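Local atomic coordinates of lipoprotein (Colwellia psychrerythraea, PDB entry 3O0Y), a protein that is of unknown function but is a putative bacterial lipoprotein of the DUF885 family, which is grouped with the Peptidase_MA clan of metallopeptidases. Residues A50-L55 with P149-N154; I64-E69 with A164-V169. All coordinates share one frame; numbering follows the deposited sequence.

In the fold
Both contacts lie in the N-terminal half of a mostly helical chain, on the same side of its centre. Their centres are about 11 Å apart. Along the chain their segments alternate: 50-55, 64-69, 149-154, then 164-169. Contact 1 joins helix 47-53 to helix 144-154. Contact 2 sets the loop before helix 73-92 against helix 161-172, which follows helix 144-154. The two touch at Ala50 with Ile64 and at Met152 with Tyr167. Arg170 ties them further, bonding to Thr51 OG1 and to Asp67 O. Together the two contacts join residues 50-69 to the successive helices 144-154 and 161-172, contact 1 being nearer the centre of the chain.

Contact 1: A50-L55 with P149-N154; sequences ATMYGL and PRVMQN
Val151 sits opposite Thr51 and Met52, and these three residues make the whole contact. The alpha carbons of Met52 and Val151 come within 6.2 Å, with both on helices. Val151 points toward the other helix. Its CG1 meets Thr51 and the backbone of Met52, its CG2 the side chain of Met52. CG1 lies 4.0 Å from Thr51 CG2, methyl against methyl. The same CG1 is 4.1 Å from the backbone N of Met52.

Met52 can be followed from its base. Its CB lies 4.4 Å from Val151 CG2. Its CG is about as far from that methyl. Its SD is slightly closer, at 4.3 Å from Val151 CG2. The first two torsions are both extended (chi1 -163°, chi2 178°), which keeps CB, CG and SD alongside the valine. The third torsion then bends (chi3 59°) and carries CE away from it. The methionine therefore offers its flank to Val151, not its end.

Thr51 divides its two branches. CG2 is anti to the backbone N and faces Val151. OG1 is turned elsewhere and is hydrogen-bonded to Arg170 and to Ala47 O, the latter one turn back in its own helix. Thr51 thus meets Val151 with carbon alone. Within helix 144-154, Asn154 ND2 bonds to Arg150 O at 2.9 Å, on a lone pair in the carbonyl plane. Asn154 N bonds to the same oxygen. Arg150 also makes a cation-pi contact with Trp418.

After the first helix, Gly54 takes a positive phi and makes a Schellman motif. The contact as a whole is a small, mainly apolar meeting of helix 47-53 with helix 144-154 in a mostly helical fold.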
# COMPACT_ATOMS: atom_id res chain seq x y z
N ALA A 50 2.38 7.95 -12.78
CA ALA A 50 3.19 9.11 -13.04
C ALA A 50 2.50 10.32 -12.43
O ALA A 50 3.12 11.11 -11.70
CB ALA A 50 3.37 9.32 -14.59
N THR A 51 1.22 10.52 -12.76
CA THR A 51 0.46 11.63 -12.13
C THR A 51 0.49 11.63 -10.57
O THR A 51 0.66 12.68 -9.95
CB THR A 51 -1.00 11.62 -12.65
OG1 THR A 51 -0.96 11.79 -14.08
CG2 THR A 51 -1.85 12.74 -11.91
N MET A 52 0.33 10.45 -9.97
CA MET A 52 0.36 10.26 -8.51
C MET A 52 1.66 10.83 -7.94
O MET A 52 1.65 11.56 -6.92
CB MET A 52 0.20 8.74 -8.18
CG MET A 52 -0.17 8.39 -6.80
SD MET A 52 -0.35 6.56 -6.62
CE MET A 52 1.28 6.01 -7.12
N TYR A 53 2.79 10.61 -8.62
CA TYR A 53 4.08 11.08 -8.12
C TYR A 53 4.44 12.47 -8.58
O TYR A 53 5.41 13.11 -8.09
CB TYR A 53 5.16 10.12 -8.57
CG TYR A 53 5.23 8.95 -7.70
CD1 TYR A 53 5.53 9.13 -6.35
CD2 TYR A 53 4.99 7.71 -8.16
CE1 TYR A 53 5.62 8.13 -5.51
CE2 TYR A 53 5.05 6.61 -7.25
CZ TYR A 53 5.34 6.88 -5.93
OH TYR A 53 5.47 5.96 -4.90
N GLY A 54 3.57 13.05 -9.41
CA GLY A 54 3.77 14.38 -9.93
C GLY A 54 4.82 14.47 -11.02
O GLY A 54 5.48 15.53 -11.15
N LEU A 55 5.02 13.39 -11.78
CA LEU A 55 6.01 13.34 -12.81
C LEU A 55 5.48 13.97 -14.09
O LEU A 55 4.26 13.97 -14.34
CB LEU A 55 6.41 11.92 -13.11
CG LEU A 55 6.92 11.13 -11.90
CD1 LEU A 55 7.40 9.75 -12.42
CD2 LEU A 55 8.00 11.98 -11.09
N PRO A 149 -9.72 6.13 -11.01
CA PRO A 149 -10.60 7.25 -10.51
C PRO A 149 -10.07 7.91 -9.27
O PRO A 149 -10.11 9.14 -9.13
CB PRO A 149 -11.92 6.55 -10.21
CG PRO A 149 -11.95 5.44 -11.14
CD PRO A 149 -10.52 4.91 -11.27
N ARG A 150 -9.48 7.13 -8.36
CA ARG A 150 -8.88 7.74 -7.16
C ARG A 150 -7.74 8.74 -7.46
O ARG A 150 -7.66 9.82 -6.85
CB ARG A 150 -8.41 6.64 -6.14
CG ARG A 150 -7.75 7.21 -4.85
CD ARG A 150 -8.60 7.39 -3.50
NE ARG A 150 -7.73 7.77 -2.33
CZ ARG A 150 -8.08 8.41 -1.19
NH1 ARG A 150 -9.34 8.83 -0.91
NH2 ARG A 150 -7.12 8.64 -0.31
N VAL A 151 -6.85 8.37 -8.38
CA VAL A 151 -5.73 9.24 -8.75
C VAL A 151 -6.28 10.52 -9.40
O VAL A 151 -5.80 11.63 -9.12
CB VAL A 151 -4.69 8.56 -9.65
CG1 VAL A 151 -3.68 9.59 -10.25
CG2 VAL A 151 -3.95 7.45 -8.87
N MET A 152 -7.22 10.32 -10.31
CA MET A 152 -7.78 11.44 -11.04
C MET A 152 -8.48 12.42 -10.09
O MET A 152 -8.40 13.63 -10.29
CB MET A 152 -8.74 10.96 -12.13
CG MET A 152 -8.06 10.30 -13.35
SD MET A 152 -9.17 9.80 -14.73
CE MET A 152 -9.78 11.52 -15.12
N GLN A 153 -9.09 11.93 -9.01
CA GLN A 153 -9.87 12.78 -8.15
C GLN A 153 -9.00 13.39 -7.05
O GLN A 153 -9.33 14.45 -6.51
CB GLN A 153 -11.06 12.02 -7.55
CG GLN A 153 -12.10 11.63 -8.57
CD GLN A 153 -13.13 10.67 -8.05
OE1 GLN A 153 -13.30 10.51 -6.84
NE2 GLN A 153 -13.76 9.93 -8.96
N ASN A 154 -7.89 12.75 -6.73
CA ASN A 154 -7.05 13.23 -5.64
C ASN A 154 -5.76 13.87 -6.03
O ASN A 154 -5.29 14.78 -5.36
CB ASN A 154 -6.79 12.04 -4.68
CG ASN A 154 -8.02 11.73 -3.88
OD1 ASN A 154 -8.31 12.45 -2.90
ND2 ASN A 154 -8.83 10.81 -4.36

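Contact 2: I64-E69 with A164-V169; sequences ISSDME and ALDYIV
A type I beta turn, Ile64 to Asp67, rests its two middle residues, Ser65 and Ser66, on the side of helix 161-172. They meet Asp166 and Val169, which lie three residues apart and so on one face of the helix. The closest alpha carbons are those of Ser66 and Asp166, 4.7 Å apart.

Asp166 points toward the turn, and its two carboxylate oxygens meet different serines. OD2 lies 3.6 Å from Ser65 OG, a contact and not a direct bond. OD1 lies 3.8 Å from Ser66 CB. The Asp166 CB also comes near the backbone O of Ser65. Beside this, Val169 CG1 packs on Ser66 CB at 3.7 Å. This methyl is anti to the backbone N of Val169 (chi1 167°), which sets it against the serine.

One water makes the polar link. It is hydrogen-bonded to Ser65 OG (2.6 Å) and donates to Asp166 OD1 at 2.9 Å. Its bond to Ser66 OG is weak. Both serine hydroxyls lie between their own backbone N and carbonyl carbon (chi1 48° and 63°), and both reach the water from there. Lys162, one turn earlier, makes only a weak, long ion pair with OD1. An alanine in place of Asp166 would probably leave the water without its acceptor on the helix and open a gap beside the two serines.

The turn has a further tie to this helix, since Asp67 O accepts a hydrogen bond from Arg170. Its own shape is kept by the bond from Asp67 N to Ile64 O. The chemistry implies that the carboxylate is linked to Ser65 through the water, and to Ser66 only weakly. Its charge is probably eased in part by the water's donated hydrogen, while Val169 adds an apolar contact.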
# COMPACT_ATOMS: atom_id res chain seq x y z
N ILE A 64 2.72 12.88 -20.52
CA ILE A 64 1.77 11.83 -20.19
C ILE A 64 0.51 12.29 -19.49
O ILE A 64 -0.31 11.46 -19.08
CB ILE A 64 2.44 10.68 -19.33
CG1 ILE A 64 3.16 11.21 -18.07
CG2 ILE A 64 3.45 9.97 -20.22
CD1 ILE A 64 2.31 11.89 -16.98
N SER A 65 0.38 13.62 -19.33
CA SER A 65 -0.61 14.22 -18.46
C SER A 65 -2.06 13.99 -18.89
O SER A 65 -2.96 14.10 -18.05
CB SER A 65 -0.33 15.72 -18.29
OG SER A 65 -0.12 16.31 -19.54
N SER A 66 -2.31 13.65 -20.15
CA SER A 66 -3.64 13.24 -20.54
C SER A 66 -3.66 11.84 -21.10
O SER A 66 -4.63 11.44 -21.74
CB SER A 66 -4.23 14.21 -21.54
OG SER A 66 -3.50 14.25 -22.73
N ASP A 67 -2.65 11.06 -20.80
CA ASP A 67 -2.64 9.67 -21.25
C ASP A 67 -3.42 8.78 -20.28
O ASP A 67 -3.56 9.06 -19.07
CB ASP A 67 -1.22 9.14 -21.38
CG ASP A 67 -0.45 9.69 -22.61
OD1 ASP A 67 -0.95 10.61 -23.32
OD2 ASP A 67 0.67 9.20 -22.86
N MET A 68 -3.87 7.67 -20.83
CA MET A 68 -4.58 6.66 -20.12
C MET A 68 -3.71 5.38 -20.08
O MET A 68 -2.76 5.22 -20.89
CB MET A 68 -5.94 6.37 -20.81
CG MET A 68 -6.87 5.38 -20.05
SD MET A 68 -7.16 5.59 -18.28
CE MET A 68 -7.54 7.42 -18.21
N GLU A 69 -4.02 4.48 -19.15
CA GLU A 69 -3.39 3.17 -19.07
C GLU A 69 -4.29 2.15 -19.79
O GLU A 69 -5.49 2.24 -19.70
CB GLU A 69 -3.26 2.78 -17.63
CG GLU A 69 -2.34 3.69 -16.84
CD GLU A 69 -2.29 3.43 -15.32
OE1 GLU A 69 -3.05 2.58 -14.77
OE2 GLU A 69 -1.49 4.16 -14.63
N ALA A 164 -7.66 21.28 -16.72
CA ALA A 164 -9.05 20.81 -16.81
C ALA A 164 -9.26 19.97 -18.04
O ALA A 164 -9.97 18.98 -18.03
CB ALA A 164 -10.00 22.01 -16.86
N LEU A 165 -8.67 20.40 -19.13
CA LEU A 165 -8.83 19.70 -20.39
C LEU A 165 -8.10 18.34 -20.33
O LEU A 165 -8.59 17.34 -20.87
CB LEU A 165 -8.33 20.54 -21.55
CG LEU A 165 -9.23 21.76 -21.94
CD1 LEU A 165 -8.52 22.67 -22.94
CD2 LEU A 165 -10.60 21.31 -22.48
N ASP A 166 -6.97 18.26 -19.65
CA ASP A 166 -6.36 16.92 -19.43
C ASP A 166 -7.26 15.88 -18.71
O ASP A 166 -7.27 14.65 -19.02
CB ASP A 166 -5.08 17.02 -18.63
CG ASP A 166 -3.93 17.74 -19.36
OD1 ASP A 166 -3.98 17.89 -20.58
OD2 ASP A 166 -2.99 18.22 -18.66
N TYR A 167 -8.06 16.38 -17.76
CA TYR A 167 -9.03 15.56 -17.02
C TYR A 167 -10.12 15.06 -17.95
O TYR A 167 -10.46 13.88 -17.96
CB TYR A 167 -9.57 16.43 -15.87
CG TYR A 167 -10.45 15.81 -14.83
CD1 TYR A 167 -9.90 15.15 -13.75
CD2 TYR A 167 -11.84 15.88 -14.93
CE1 TYR A 167 -10.73 14.68 -12.68
CE2 TYR A 167 -12.66 15.44 -13.87
CZ TYR A 167 -12.10 14.79 -12.79
OH TYR A 167 -12.89 14.32 -11.77
N ILE A 168 -10.61 15.95 -18.83
CA ILE A 168 -11.64 15.60 -19.79
C ILE A 168 -11.17 14.56 -20.78
O ILE A 168 -11.89 13.59 -21.10
CB ILE A 168 -12.18 16.90 -20.47
CG1 ILE A 168 -13.01 17.66 -19.44
CG2 ILE A 168 -13.02 16.59 -21.72
CD1 ILE A 168 -13.16 19.16 -19.78
N VAL A 169 -9.97 14.78 -21.29
CA VAL A 169 -9.35 13.89 -22.27
C VAL A 169 -9.15 12.48 -21.66
O VAL A 169 -9.36 11.46 -22.32
CB VAL A 169 -8.08 14.51 -22.78
CG1 VAL A 169 -7.26 13.50 -23.53
CG2 VAL A 169 -8.46 15.75 -23.67
O HOH W 1 -1.53 16.86 -21.66